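Local coordinates for FAD-dependent pyridine nucleotide-disulphide oxidoreductase (Desulfovibrio vulgaris, PDB 3IWA), which probably catalyses FAD-dependent, pyridine nucleotide-linked oxidation-reduction as a member of the pyridine nucleotide-disulphide oxidoreductase family, at residues T221-V226 against D241-D246; G335-W340 against S350-T355; L388-D393 against L400-F405. One frame throughout, in Å; residues are numbered along the deposited sequence.

How the contacts relate
Following the chain from the N terminus, contact 1 closes first, drawing 221-226 and 241-246 together across a 14-residue excursion made mostly of two antiparallel strands. Contact 2 closes a shorter loop, 335-340 against 350-355, and contact 3 closes the turn of the hairpin 388-393/400-405. The three lie in series: none nests in or crosses another. Contact 1 stands apart on the small three-stranded sheet, its centre about 30 Å from that of contact 2. Contacts 2 and 3 have centres about 10 Å apart and share a five-stranded antiparallel sheet, where strand 348-353 lies beside strand 399-406; Ser350 O to Gly404 N, 2.9 Å, is a probable hydrogen bond between them.

Contact 1: T221-V226 against D241-D246; sequences TGEKVV and DKRTLD
The carboxylate of Glu223 meets the guanidinium of Arg243 at its edge, the two planes only 24° apart, so the pair is nearly coplanar although the side chains cross at about a right angle. The grip is side-on and bidentate, one nitrogen to each oxygen: Arg243 NE reaches Glu223 OE2 at 2.7 Å, in the guanidinium plane and on the syn lone pair, while Arg243 NH1 reaches Glu223 OE1 at 2.8 Å, tilted from both planes and less straight. This salt bridge joins the entry to the first strand of a three-stranded antiparallel sheet (225-230, 235-240, 244-246) to the turn leading into its third. Val225 and Leu245 rest on the adjoining parallel sheet, consistent with the nucleotide-binding domain of this family, in which such a meander flanks the Rossmann-type core.

Glu223 is buried. Its OE2 is also hydrogen-bonded to Thr240 OG1, which in turn bonds the backbone nitrogens of Lys242 and Arg243, so one hydroxyl links the acid to the turn that carries its partner. The methylene of Lys242 lies against the acid, CB 3.8 Å from Glu223 CD, and its extended chain continues to NZ, which bonds Gly222 O at 3.1 Å from above the carbonyl plane.

Asp241 holds the neighbouring backbone at two points. Its N donates to Lys224 O at 3.0 Å, nearly along the C=O axis. With chi1 at 60°, CG sits between the backbone N and the carbonyl carbon. Glu223 OE2 and Asp241 OD1 are like charges 5.1 Å apart; the bond from Arg243 would be expected to favour the ionised form of Glu223. Lys224 N donates to Asp241 OD1 at 3.1 Å from above the carboxylate plane, so Lys224 N and O both bond Asp241.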
ATOM      1  N   THR A 221      28.340   6.103  16.452  1.00 46.41           N
ATOM      2  CA  THR A 221      28.570   6.079  15.009  1.00 46.48           C
ATOM      3  C   THR A 221      29.969   6.611  14.650  1.00 47.25           C
ATOM      4  O   THR A 221      30.674   7.188  15.479  1.00 47.95           O
ATOM      5  CB  THR A 221      27.459   6.884  14.257  1.00 46.67           C
ATOM      6  OG1 THR A 221      27.312   8.189  14.824  1.00 45.44           O
ATOM      7  CG2 THR A 221      26.117   6.156  14.355  1.00 46.10           C
ATOM      8  N   GLY A 222      30.371   6.434  13.402  1.00 47.45           N
ATOM      9  CA  GLY A 222      31.720   6.743  13.016  1.00 47.96           C
ATOM     10  C   GLY A 222      32.762   6.109  13.931  1.00 48.29           C
ATOM     11  O   GLY A 222      33.804   6.711  14.182  1.00 48.75           O
ATOM     12  N   GLU A 223      32.500   4.877  14.385  1.00 48.47           N
ATOM     13  CA  GLU A 223      33.325   4.217  15.391  1.00 48.13           C
ATOM     14  C   GLU A 223      33.657   2.782  15.014  1.00 48.35           C
ATOM     15  O   GLU A 223      32.771   1.991  14.692  1.00 47.54           O
ATOM     16  CB  GLU A 223      32.614   4.271  16.728  1.00 48.57           C
ATOM     17  CG  GLU A 223      33.512   3.864  17.891  1.00 49.15           C
ATOM     18  CD  GLU A 223      33.103   4.441  19.212  1.00 47.96           C
ATOM     19  OE1 GLU A 223      32.485   5.518  19.261  1.00 46.56           O
ATOM     20  OE2 GLU A 223      33.457   3.814  20.229  1.00 51.69           O
ATOM     21  N   LYS A 224      34.953   2.465  15.048  1.00 48.71           N
ATOM     22  CA  LYS A 224      35.487   1.208  14.525  1.00 49.60           C
ATOM     23  C   LYS A 224      35.891   0.266  15.654  1.00 49.17           C
ATOM     24  O   LYS A 224      36.443   0.712  16.658  1.00 50.04           O
ATOM     25  CB  LYS A 224      36.714   1.467  13.630  1.00 50.26           C
ATOM     26  CG  LYS A 224      37.386   0.179  13.111  1.00 53.57           C
ATOM     27  CD  LYS A 224      38.559   0.425  12.133  1.00 58.84           C
ATOM     28  CE  LYS A 224      38.712  -0.736  11.120  1.00 61.87           C
ATOM     29  NZ  LYS A 224      39.584  -0.435   9.917  1.00 64.15           N
ATOM     30  N   VAL A 225      35.653  -1.033  15.460  1.00 48.20           N
ATOM     31  CA  VAL A 225      36.046  -2.038  16.433  1.00 47.53           C
ATOM     32  C   VAL A 225      37.513  -2.365  16.144  1.00 47.29           C
ATOM     33  O   VAL A 225      37.878  -2.731  15.019  1.00 46.37           O
ATOM     34  CB  VAL A 225      35.160  -3.334  16.384  1.00 47.43           C
ATOM     35  CG1 VAL A 225      35.780  -4.421  17.235  1.00 46.99           C
ATOM     36  CG2 VAL A 225      33.749  -3.070  16.846  1.00 44.99           C
ATOM     37  N   VAL A 226      38.342  -2.220  17.172  1.00 46.87           N
ATOM     38  CA  VAL A 226      39.783  -2.444  17.050  1.00 46.68           C
ATOM     39  C   VAL A 226      40.215  -3.817  17.556  1.00 46.54           C
ATOM     40  O   VAL A 226      41.071  -4.458  16.942  1.00 47.58           O
ATOM     41  CB  VAL A 226      40.580  -1.312  17.734  1.00 46.71           C
ATOM     42  CG1 VAL A 226      41.928  -1.803  18.198  1.00 47.48           C
ATOM     43  CG2 VAL A 226      40.752  -0.130  16.750  1.00 45.12           C
ATOM     44  N   ASP A 241      38.225   2.378  18.406  1.00 48.93           N
ATOM     45  CA  ASP A 241      39.234   3.431  18.195  1.00 50.58           C
ATOM     46  C   ASP A 241      38.960   4.690  19.029  1.00 51.58           C
ATOM     47  O   ASP A 241      39.744   5.656  19.000  1.00 53.09           O
ATOM     48  CB  ASP A 241      39.395   3.797  16.701  1.00 50.86           C
ATOM     49  CG  ASP A 241      38.093   4.327  16.041  1.00 52.42           C
ATOM     50  OD1 ASP A 241      36.980   4.211  16.629  1.00 52.67           O
ATOM     51  OD2 ASP A 241      38.194   4.851  14.902  1.00 54.04           O
ATOM     52  N   LYS A 242      37.868   4.685  19.783  1.00 51.91           N
ATOM     53  CA  LYS A 242      37.498   5.830  20.597  1.00 52.38           C
ATOM     54  C   LYS A 242      37.283   5.538  22.088  1.00 52.53           C
ATOM     55  O   LYS A 242      37.263   6.473  22.892  1.00 52.84           O
ATOM     56  CB  LYS A 242      36.236   6.453  20.009  1.00 52.67           C
ATOM     57  CG  LYS A 242      36.473   7.049  18.605  1.00 54.40           C
ATOM     58  CD  LYS A 242      35.339   7.986  18.185  1.00 57.57           C
ATOM     59  CE  LYS A 242      35.429   8.354  16.688  1.00 60.15           C
ATOM     60  NZ  LYS A 242      34.200   9.083  16.155  1.00 61.09           N
ATOM     61  N   ARG A 243      37.096   4.266  22.459  1.00 51.98           N
ATOM     62  CA  ARG A 243      36.807   3.922  23.846  1.00 51.85           C
ATOM     63  C   ARG A 243      36.952   2.436  24.125  1.00 51.69           C
ATOM     64  O   ARG A 243      37.220   1.636  23.222  1.00 51.27           O
ATOM     65  CB  ARG A 243      35.403   4.411  24.255  1.00 51.70           C
ATOM     66  CG  ARG A 243      34.227   3.491  23.836  1.00 52.86           C
ATOM     67  CD  ARG A 243      32.902   4.255  23.607  1.00 52.29           C
ATOM     68  NE  ARG A 243      33.018   5.194  22.483  1.00 53.83           N
ATOM     69  CZ  ARG A 243      32.780   6.510  22.533  1.00 55.45           C
ATOM     70  NH1 ARG A 243      32.929   7.240  21.442  1.00 56.03           N
ATOM     71  NH2 ARG A 243      32.370   7.110  23.642  1.00 56.55           N
ATOM     72  N   THR A 244      36.770   2.096  25.398  1.00 51.63           N
ATOM     73  CA  THR A 244      36.699   0.717  25.867  1.00 51.87           C
ATOM     74  C   THR A 244      35.302   0.489  26.454  1.00 52.04           C
ATOM     75  O   THR A 244      34.842   1.277  27.285  1.00 51.95           O
ATOM     76  CB  THR A 244      37.778   0.416  26.945  1.00 52.32           C
ATOM     77  OG1 THR A 244      39.078   0.492  26.347  1.00 52.65           O
ATOM     78  CG2 THR A 244      37.584  -0.991  27.567  1.00 51.84           C
ATOM     79  N   LEU A 245      34.624  -0.568  25.991  1.00 51.73           N
ATOM     80  CA  LEU A 245      33.287  -0.920  26.475  1.00 51.65           C
ATOM     81  C   LEU A 245      33.360  -2.291  27.108  1.00 51.40           C
ATOM     82  O   LEU A 245      33.953  -3.216  26.558  1.00 51.79           O
ATOM     83  CB  LEU A 245      32.275  -0.965  25.320  1.00 51.21           C
ATOM     84  CG  LEU A 245      32.023   0.320  24.526  1.00 51.62           C
ATOM     85  CD1 LEU A 245      31.494   0.016  23.147  1.00 50.67           C
ATOM     86  CD2 LEU A 245      31.079   1.250  25.281  1.00 51.14           C
ATOM     87  N   ASP A 246      32.762  -2.423  28.273  1.00 51.34           N
ATOM     88  CA  ASP A 246      32.593  -3.745  28.866  1.00 51.45           C
ATOM     89  C   ASP A 246      31.437  -4.468  28.153  1.00 50.13           C
ATOM     90  O   ASP A 246      30.352  -3.901  27.997  1.00 49.83           O
ATOM     91  CB  ASP A 246      32.285  -3.647  30.377  1.00 51.80           C
ATOM     92  CG  ASP A 246      33.457  -3.100  31.211  1.00 52.57           C
ATOM     93  OD1 ASP A 246      34.594  -3.610  31.101  1.00 53.19           O
ATOM     94  OD2 ASP A 246      33.207  -2.184  32.020  1.00 55.02           O
TER

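Contact 2: G335-W340 against S350-T355; sequences GAVGSW and SGAGLT
Trp340 lays one face of its indole on the backbone of Ser350 and Gly351, at the antiparallel pairing between strands 340-343 and 348-353 in the dimerisation-domain sheet. Gly351 N sits 3.6 Å above the ring plane, over its centre, and Ser350 C lies above the same face nearer the rim. Gly351 has no side chain, and its CA comes within 3.5 Å of Trp340 NE1. The tryptophan CG stands between the backbone N and the carbonyl carbon (chi1 60°), which starts the ring back across the partner strand.

Trp340 and Gly351 form a hydrogen-bonded pair, each N donating to the other's O. Trp340 O takes a second donor: Ser350 OG at 2.7 Å, its hydroxyl anti to the backbone N (chi1 -170°). Further along, Gly353 N donates to Val337 O at 2.9 Å, and Ser339 CA makes a CA-H...O contact of 3.2 Å with Gly351 O. Beside this, Val337 CG2 faces Ala352 CB.

The next shell lies against these groups. Phe199 meets the indole edge-to-face, while Ala352 packs on Ala420 and Leu423 of helix 409-423. The second subunit reaches the loop directly: the carboxylate of its Glu436 is hydrogen-bonded to the backbone nitrogens of Val337 and Gly338, and its Glu436 O to Ser339 OG, so this loop is part of the dimer interface. A water in the plane of the indole accepts from Trp340 NE1, with 2.9 Å between Trp340 NE1 and the water O. The same water makes a weak bond to Gly353 O.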
ATOM      1  N   GLY A 335      12.654 -10.356  -8.954  1.00 35.06           N
ATOM      2  CA  GLY A 335      13.688  -9.578  -8.281  1.00 34.51           C
ATOM      3  C   GLY A 335      13.069  -8.893  -7.088  1.00 34.16           C
ATOM      4  O   GLY A 335      12.020  -9.303  -6.621  1.00 33.75           O
ATOM      5  N   ALA A 336      13.690  -7.811  -6.636  1.00 34.39           N
ATOM      6  CA  ALA A 336      13.226  -7.106  -5.464  1.00 33.76           C
ATOM      7  C   ALA A 336      13.535  -5.617  -5.538  1.00 34.89           C
ATOM      8  O   ALA A 336      14.411  -5.181  -6.320  1.00 34.94           O
ATOM      9  CB  ALA A 336      13.827  -7.710  -4.230  1.00 32.37           C
ATOM     10  N   VAL A 337      12.787  -4.851  -4.736  1.00 34.99           N
ATOM     11  CA  VAL A 337      13.102  -3.464  -4.477  1.00 35.47           C
ATOM     12  C   VAL A 337      13.571  -3.185  -3.045  1.00 36.20           C
ATOM     13  O   VAL A 337      14.017  -2.078  -2.777  1.00 36.23           O
ATOM     14  CB  VAL A 337      11.915  -2.524  -4.836  1.00 35.61           C
ATOM     15  CG1 VAL A 337      11.526  -2.716  -6.313  1.00 34.68           C
ATOM     16  CG2 VAL A 337      10.738  -2.735  -3.907  1.00 31.88           C
ATOM     17  N   GLY A 338      13.472  -4.144  -2.132  1.00 36.27           N
ATOM     18  CA  GLY A 338      14.045  -3.962  -0.786  1.00 37.33           C
ATOM     19  C   GLY A 338      13.152  -3.352   0.305  1.00 38.12           C
ATOM     20  O   GLY A 338      13.615  -2.647   1.181  1.00 39.48           O
ATOM     21  N   SER A 339      11.867  -3.635   0.261  1.00 37.99           N
ATOM     22  CA  SER A 339      10.958  -3.193   1.283  1.00 37.72           C
ATOM     23  C   SER A 339      11.363  -3.680   2.668  1.00 37.88           C
ATOM     24  O   SER A 339      11.808  -4.799   2.818  1.00 38.08           O
ATOM     25  CB  SER A 339       9.579  -3.736   0.944  1.00 37.78           C
ATOM     26  OG  SER A 339       9.239  -3.380  -0.372  1.00 37.89           O
ATOM     27  N   TRP A 340      11.161  -2.871   3.690  1.00 37.87           N
ATOM     28  CA  TRP A 340      11.579  -3.250   5.041  1.00 38.28           C
ATOM     29  C   TRP A 340      10.766  -2.463   6.062  1.00 39.52           C
ATOM     30  O   TRP A 340      10.184  -1.440   5.746  1.00 39.09           O
ATOM     31  CB  TRP A 340      13.086  -2.991   5.256  1.00 37.68           C
ATOM     32  CG  TRP A 340      13.465  -1.542   5.066  1.00 35.93           C
ATOM     33  CD1 TRP A 340      13.780  -0.934   3.899  1.00 35.91           C
ATOM     34  CD2 TRP A 340      13.497  -0.516   6.071  1.00 33.23           C
ATOM     35  NE1 TRP A 340      14.028   0.416   4.116  1.00 34.23           N
ATOM     36  CE2 TRP A 340      13.814   0.689   5.437  1.00 32.43           C
ATOM     37  CE3 TRP A 340      13.222  -0.492   7.439  1.00 33.19           C
ATOM     38  CZ2 TRP A 340      13.940   1.901   6.146  1.00 31.80           C
ATOM     39  CZ3 TRP A 340      13.339   0.701   8.121  1.00 33.50           C
ATOM     40  CH2 TRP A 340      13.718   1.872   7.479  1.00 28.62           C
ATOM     41  N   SER A 350      10.110   2.502   8.183  1.00 40.94           N
ATOM     42  CA  SER A 350       9.810   1.619   7.058  1.00 39.66           C
ATOM     43  C   SER A 350      10.225   2.262   5.757  1.00 37.20           C
ATOM     44  O   SER A 350      10.386   3.456   5.708  1.00 36.72           O
ATOM     45  CB  SER A 350       8.319   1.272   7.047  1.00 39.95           C
ATOM     46  OG  SER A 350       8.090   0.256   6.103  1.00 43.35           O
ATOM     47  N   GLY A 351      10.424   1.463   4.713  1.00 35.26           N
ATOM     48  CA  GLY A 351      10.938   1.963   3.413  1.00 33.73           C
ATOM     49  C   GLY A 351      11.081   0.916   2.288  1.00 32.12           C
ATOM     50  O   GLY A 351      10.747  -0.234   2.452  1.00 31.38           O
ATOM     51  N   ALA A 352      11.557   1.346   1.139  1.00 30.74           N
ATOM     52  CA  ALA A 352      11.714   0.493  -0.028  1.00 30.90           C
ATOM     53  C   ALA A 352      12.550   1.241  -1.013  1.00 30.28           C
ATOM     54  O   ALA A 352      12.467   2.438  -1.062  1.00 30.82           O
ATOM     55  CB  ALA A 352      10.366   0.117  -0.664  1.00 30.07           C
ATOM     56  N   GLY A 353      13.337   0.529  -1.798  1.00 30.44           N
ATOM     57  CA  GLY A 353      14.133   1.143  -2.816  1.00 31.48           C
ATOM     58  C   GLY A 353      15.339   1.849  -2.196  1.00 32.46           C
ATOM     59  O   GLY A 353      15.783   1.519  -1.086  1.00 32.20           O
ATOM     60  N   LEU A 354      15.830   2.849  -2.912  1.00 33.58           N
ATOM     61  CA  LEU A 354      17.048   3.546  -2.536  1.00 34.54           C
ATOM     62  C   LEU A 354      16.821   4.707  -1.597  1.00 35.25           C
ATOM     63  O   LEU A 354      15.794   5.386  -1.659  1.00 35.28           O
ATOM     64  CB  LEU A 354      17.739   4.080  -3.772  1.00 34.95           C
ATOM     65  CG  LEU A 354      17.983   3.072  -4.874  1.00 34.67           C
ATOM     66  CD1 LEU A 354      18.540   3.770  -6.101  1.00 32.67           C
ATOM     67  CD2 LEU A 354      18.902   1.984  -4.363  1.00 37.55           C
ATOM     68  N   THR A 355      17.789   4.921  -0.715  1.00 35.38           N
ATOM     69  CA  THR A 355      17.849   6.147   0.052  1.00 35.44           C
ATOM     70  C   THR A 355      18.537   7.165  -0.848  1.00 35.22           C
ATOM     71  O   THR A 355      19.115   6.801  -1.827  1.00 35.14           O
ATOM     72  CB  THR A 355      18.675   5.994   1.353  1.00 35.25           C
ATOM     73  OG1 THR A 355      20.061   5.818   1.019  1.00 34.96           O
ATOM     74  CG2 THR A 355      18.163   4.810   2.243  1.00 35.66           C
TER
HETATM   75  O   HOH W   1      14.922   2.255   2.032  1.00 36.98           O

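Contact 3: L388-D393 against L400-F405; sequences LQLVVD and LGIQGF
Leu388-Asp393 and Leu400-Phe405 run antiparallel, their axes 167° apart and 4.6 Å at closest approach, with four backbone hydrogen bonds between them. Gln389 and Gln403 form a hydrogen-bonded pair, N of each donating to O of the other. The next such position is distorted: Val391 N donates to Gly401 O at 2.8 Å, while Val391 O accepts from Leu400 N at 2.7 Å. Two residues thus face one, a classic beta bulge at Leu400-Gly401; the helix-like psi of Leu400 (-14°) fits it.

On the face of Leu388, Leu390 and Ile402, Leu390 CD1 touches Ile402 CD1 at 4.0 Å, the side chains crossing at a slant. Leu390 CD1 is also 3.9 Å from Gly401 O. Helix 449-461 packs on this side, with Ile449 and Val450 against Leu388 and Ala457 against Leu390.

The other face carries Gln389, Val391 and Gln403. Gln403 bends at chi2 (86°), turning CD off the line of the chain; its OE1 comes 4.0 Å from Val391 CG2, while NE2 bonds Leu354 O, just after strand 348-353. Gln389 leads its amide the other way, to Ser201 OG. Leu204 of helix 202-214 packs on both glutamines; both are buried, and each NE2 is satisfied by the partner named, Leu354 O for Gln403 and Ser201 OG for Gln389.

At the turn end, Leu400 CD1 lies 4.0 Å from Asp393 CB, while Asp393 OD2 is hydrogen-bonded to Thr396 OG1 within the connection. The whole is a bulged beta hairpin of strands 386-393 and 399-406, whose strand 399-406 is the central one of the five-stranded antiparallel sheet characteristic of the dimerisation domain of this reductase family.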
ATOM      1  N   LEU A 388       7.588  11.297   5.847  1.00 42.27           N
ATOM      2  CA  LEU A 388       7.958  10.571   4.651  1.00 40.29           C
ATOM      3  C   LEU A 388       9.077  11.293   3.932  1.00 38.69           C
ATOM      4  O   LEU A 388       9.069  12.521   3.841  1.00 36.49           O
ATOM      5  CB  LEU A 388       6.801  10.498   3.655  1.00 39.99           C
ATOM      6  CG  LEU A 388       5.574   9.691   4.010  1.00 41.62           C
ATOM      7  CD1 LEU A 388       4.666   9.620   2.761  1.00 39.24           C
ATOM      8  CD2 LEU A 388       5.982   8.293   4.547  1.00 41.92           C
ATOM      9  N   GLN A 389       9.972  10.510   3.336  1.00 36.54           N
ATOM     10  CA  GLN A 389      10.984  11.033   2.460  1.00 35.77           C
ATOM     11  C   GLN A 389      10.903  10.251   1.157  1.00 35.31           C
ATOM     12  O   GLN A 389      10.771   9.031   1.178  1.00 35.94           O
ATOM     13  CB  GLN A 389      12.371  10.926   3.118  1.00 36.03           C
ATOM     14  CG  GLN A 389      12.508  11.704   4.464  1.00 36.02           C
ATOM     15  CD  GLN A 389      13.973  11.796   5.010  1.00 37.98           C
ATOM     16  OE1 GLN A 389      14.291  12.634   5.857  1.00 41.61           O
ATOM     17  NE2 GLN A 389      14.832  10.940   4.532  1.00 36.21           N
ATOM     18  N   LEU A 390      10.956  10.963   0.035  1.00 34.60           N
ATOM     19  CA  LEU A 390      10.748  10.418  -1.276  1.00 34.61           C
ATOM     20  C   LEU A 390      11.994  10.710  -2.055  1.00 35.05           C
ATOM     21  O   LEU A 390      12.479  11.848  -2.022  1.00 35.38           O
ATOM     22  CB  LEU A 390       9.539  11.089  -1.947  1.00 34.25           C
ATOM     23  CG  LEU A 390       8.905  10.462  -3.197  1.00 34.19           C
ATOM     24  CD1 LEU A 390       8.144   9.171  -2.810  1.00 29.10           C
ATOM     25  CD2 LEU A 390       7.925  11.473  -3.956  1.00 30.52           C
ATOM     26  N   VAL A 391      12.527   9.694  -2.737  1.00 34.97           N
ATOM     27  CA  VAL A 391      13.798   9.830  -3.443  1.00 34.27           C
ATOM     28  C   VAL A 391      13.542   9.821  -4.906  1.00 34.90           C
ATOM     29  O   VAL A 391      12.970   8.893  -5.430  1.00 35.37           O
ATOM     30  CB  VAL A 391      14.807   8.712  -3.062  1.00 34.79           C
ATOM     31  CG1 VAL A 391      16.117   8.979  -3.690  1.00 32.37           C
ATOM     32  CG2 VAL A 391      14.985   8.616  -1.542  1.00 31.38           C
ATOM     33  N   VAL A 392      13.988  10.869  -5.589  1.00 36.96           N
ATOM     34  CA  VAL A 392      13.565  11.144  -6.963  1.00 36.94           C
ATOM     35  C   VAL A 392      14.759  11.392  -7.865  1.00 38.41           C
ATOM     36  O   VAL A 392      15.664  12.147  -7.511  1.00 38.75           O
ATOM     37  CB  VAL A 392      12.670  12.405  -6.989  1.00 37.28           C
ATOM     38  CG1 VAL A 392      12.290  12.759  -8.406  1.00 37.47           C
ATOM     39  CG2 VAL A 392      11.445  12.204  -6.117  1.00 32.62           C
ATOM     40  N   ASP A 393      14.756  10.798  -9.051  1.00 39.58           N
ATOM     41  CA  ASP A 393      15.767  11.105 -10.013  1.00 41.44           C
ATOM     42  C   ASP A 393      15.402  12.383 -10.772  1.00 42.83           C
ATOM     43  O   ASP A 393      14.377  12.408 -11.424  1.00 43.13           O
ATOM     44  CB  ASP A 393      15.900   9.979 -11.027  1.00 42.44           C
ATOM     45  CG  ASP A 393      17.042  10.217 -12.014  1.00 41.81           C
ATOM     46  OD1 ASP A 393      18.102  10.666 -11.547  1.00 42.55           O
ATOM     47  OD2 ASP A 393      16.885   9.940 -13.222  1.00 44.36           O
ATOM     48  N   LEU A 400      12.789   6.666  -6.865  1.00 33.77           N
ATOM     49  CA  LEU A 400      13.775   5.609  -6.659  1.00 33.09           C
ATOM     50  C   LEU A 400      13.597   4.908  -5.313  1.00 32.35           C
ATOM     51  O   LEU A 400      14.207   3.867  -5.058  1.00 32.34           O
ATOM     52  CB  LEU A 400      15.206   6.175  -6.763  1.00 32.45           C
ATOM     53  CG  LEU A 400      15.594   6.916  -8.052  1.00 33.37           C
ATOM     54  CD1 LEU A 400      16.964   7.644  -8.016  1.00 31.12           C
ATOM     55  CD2 LEU A 400      15.507   5.990  -9.251  1.00 32.55           C
ATOM     56  N   GLY A 401      12.810   5.518  -4.443  1.00 32.21           N
ATOM     57  CA  GLY A 401      12.673   5.054  -3.095  1.00 31.86           C
ATOM     58  C   GLY A 401      11.814   5.946  -2.234  1.00 32.25           C
ATOM     59  O   GLY A 401      11.489   7.088  -2.600  1.00 32.81           O
ATOM     60  N   ILE A 402      11.464   5.400  -1.076  1.00 31.96           N
ATOM     61  CA  ILE A 402      10.616   6.033  -0.136  1.00 31.99           C
ATOM     62  C   ILE A 402      10.965   5.449   1.224  1.00 33.01           C
ATOM     63  O   ILE A 402      11.171   4.248   1.316  1.00 33.34           O
ATOM     64  CB  ILE A 402       9.130   5.844  -0.493  1.00 32.12           C
ATOM     65  CG1 ILE A 402       8.277   6.647   0.459  1.00 31.64           C
ATOM     66  CG2 ILE A 402       8.697   4.365  -0.481  1.00 30.83           C
ATOM     67  CD1 ILE A 402       6.840   6.748   0.049  1.00 29.92           C
ATOM     68  N   GLN A 403      11.113   6.317   2.239  1.00 33.55           N
ATOM     69  CA  GLN A 403      11.260   5.894   3.614  1.00 34.50           C
ATOM     70  C   GLN A 403      10.455   6.759   4.572  1.00 36.01           C
ATOM     71  O   GLN A 403      10.052   7.817   4.241  1.00 37.21           O
ATOM     72  CB  GLN A 403      12.698   5.984   4.038  1.00 33.91           C
ATOM     73  CG  GLN A 403      13.646   5.136   3.256  1.00 33.14           C
ATOM     74  CD  GLN A 403      14.109   5.796   2.048  1.00 32.04           C
ATOM     75  OE1 GLN A 403      14.387   6.981   2.071  1.00 34.72           O
ATOM     76  NE2 GLN A 403      14.226   5.045   0.954  1.00 32.21           N
ATOM     77  N   GLY A 404      10.247   6.309   5.793  1.00 38.24           N
ATOM     78  CA  GLY A 404       9.506   7.105   6.738  1.00 39.50           C
ATOM     79  C   GLY A 404       9.688   6.680   8.176  1.00 40.96           C
ATOM     80  O   GLY A 404      10.231   5.604   8.457  1.00 41.18           O
ATOM     81  N   PHE A 405       9.186   7.523   9.076  1.00 41.86           N
ATOM     82  CA  PHE A 405       9.162   7.212  10.489  1.00 43.32           C
ATOM     83  C   PHE A 405       7.874   7.747  11.100  1.00 44.28           C
ATOM     84  O   PHE A 405       7.387   8.805  10.717  1.00 43.46           O
ATOM     85  CB  PHE A 405      10.401   7.815  11.157  1.00 43.75           C
ATOM     86  CG  PHE A 405      10.494   7.575  12.635  1.00 44.22           C
ATOM     87  CD1 PHE A 405      11.258   6.543  13.134  1.00 44.57           C
ATOM     88  CD2 PHE A 405       9.858   8.411  13.520  1.00 45.27           C
ATOM     89  CE1 PHE A 405      11.397   6.342  14.487  1.00 43.80           C
ATOM     90  CE2 PHE A 405       9.976   8.202  14.889  1.00 46.50           C
ATOM     91  CZ  PHE A 405      10.751   7.160  15.366  1.00 44.72           C
TER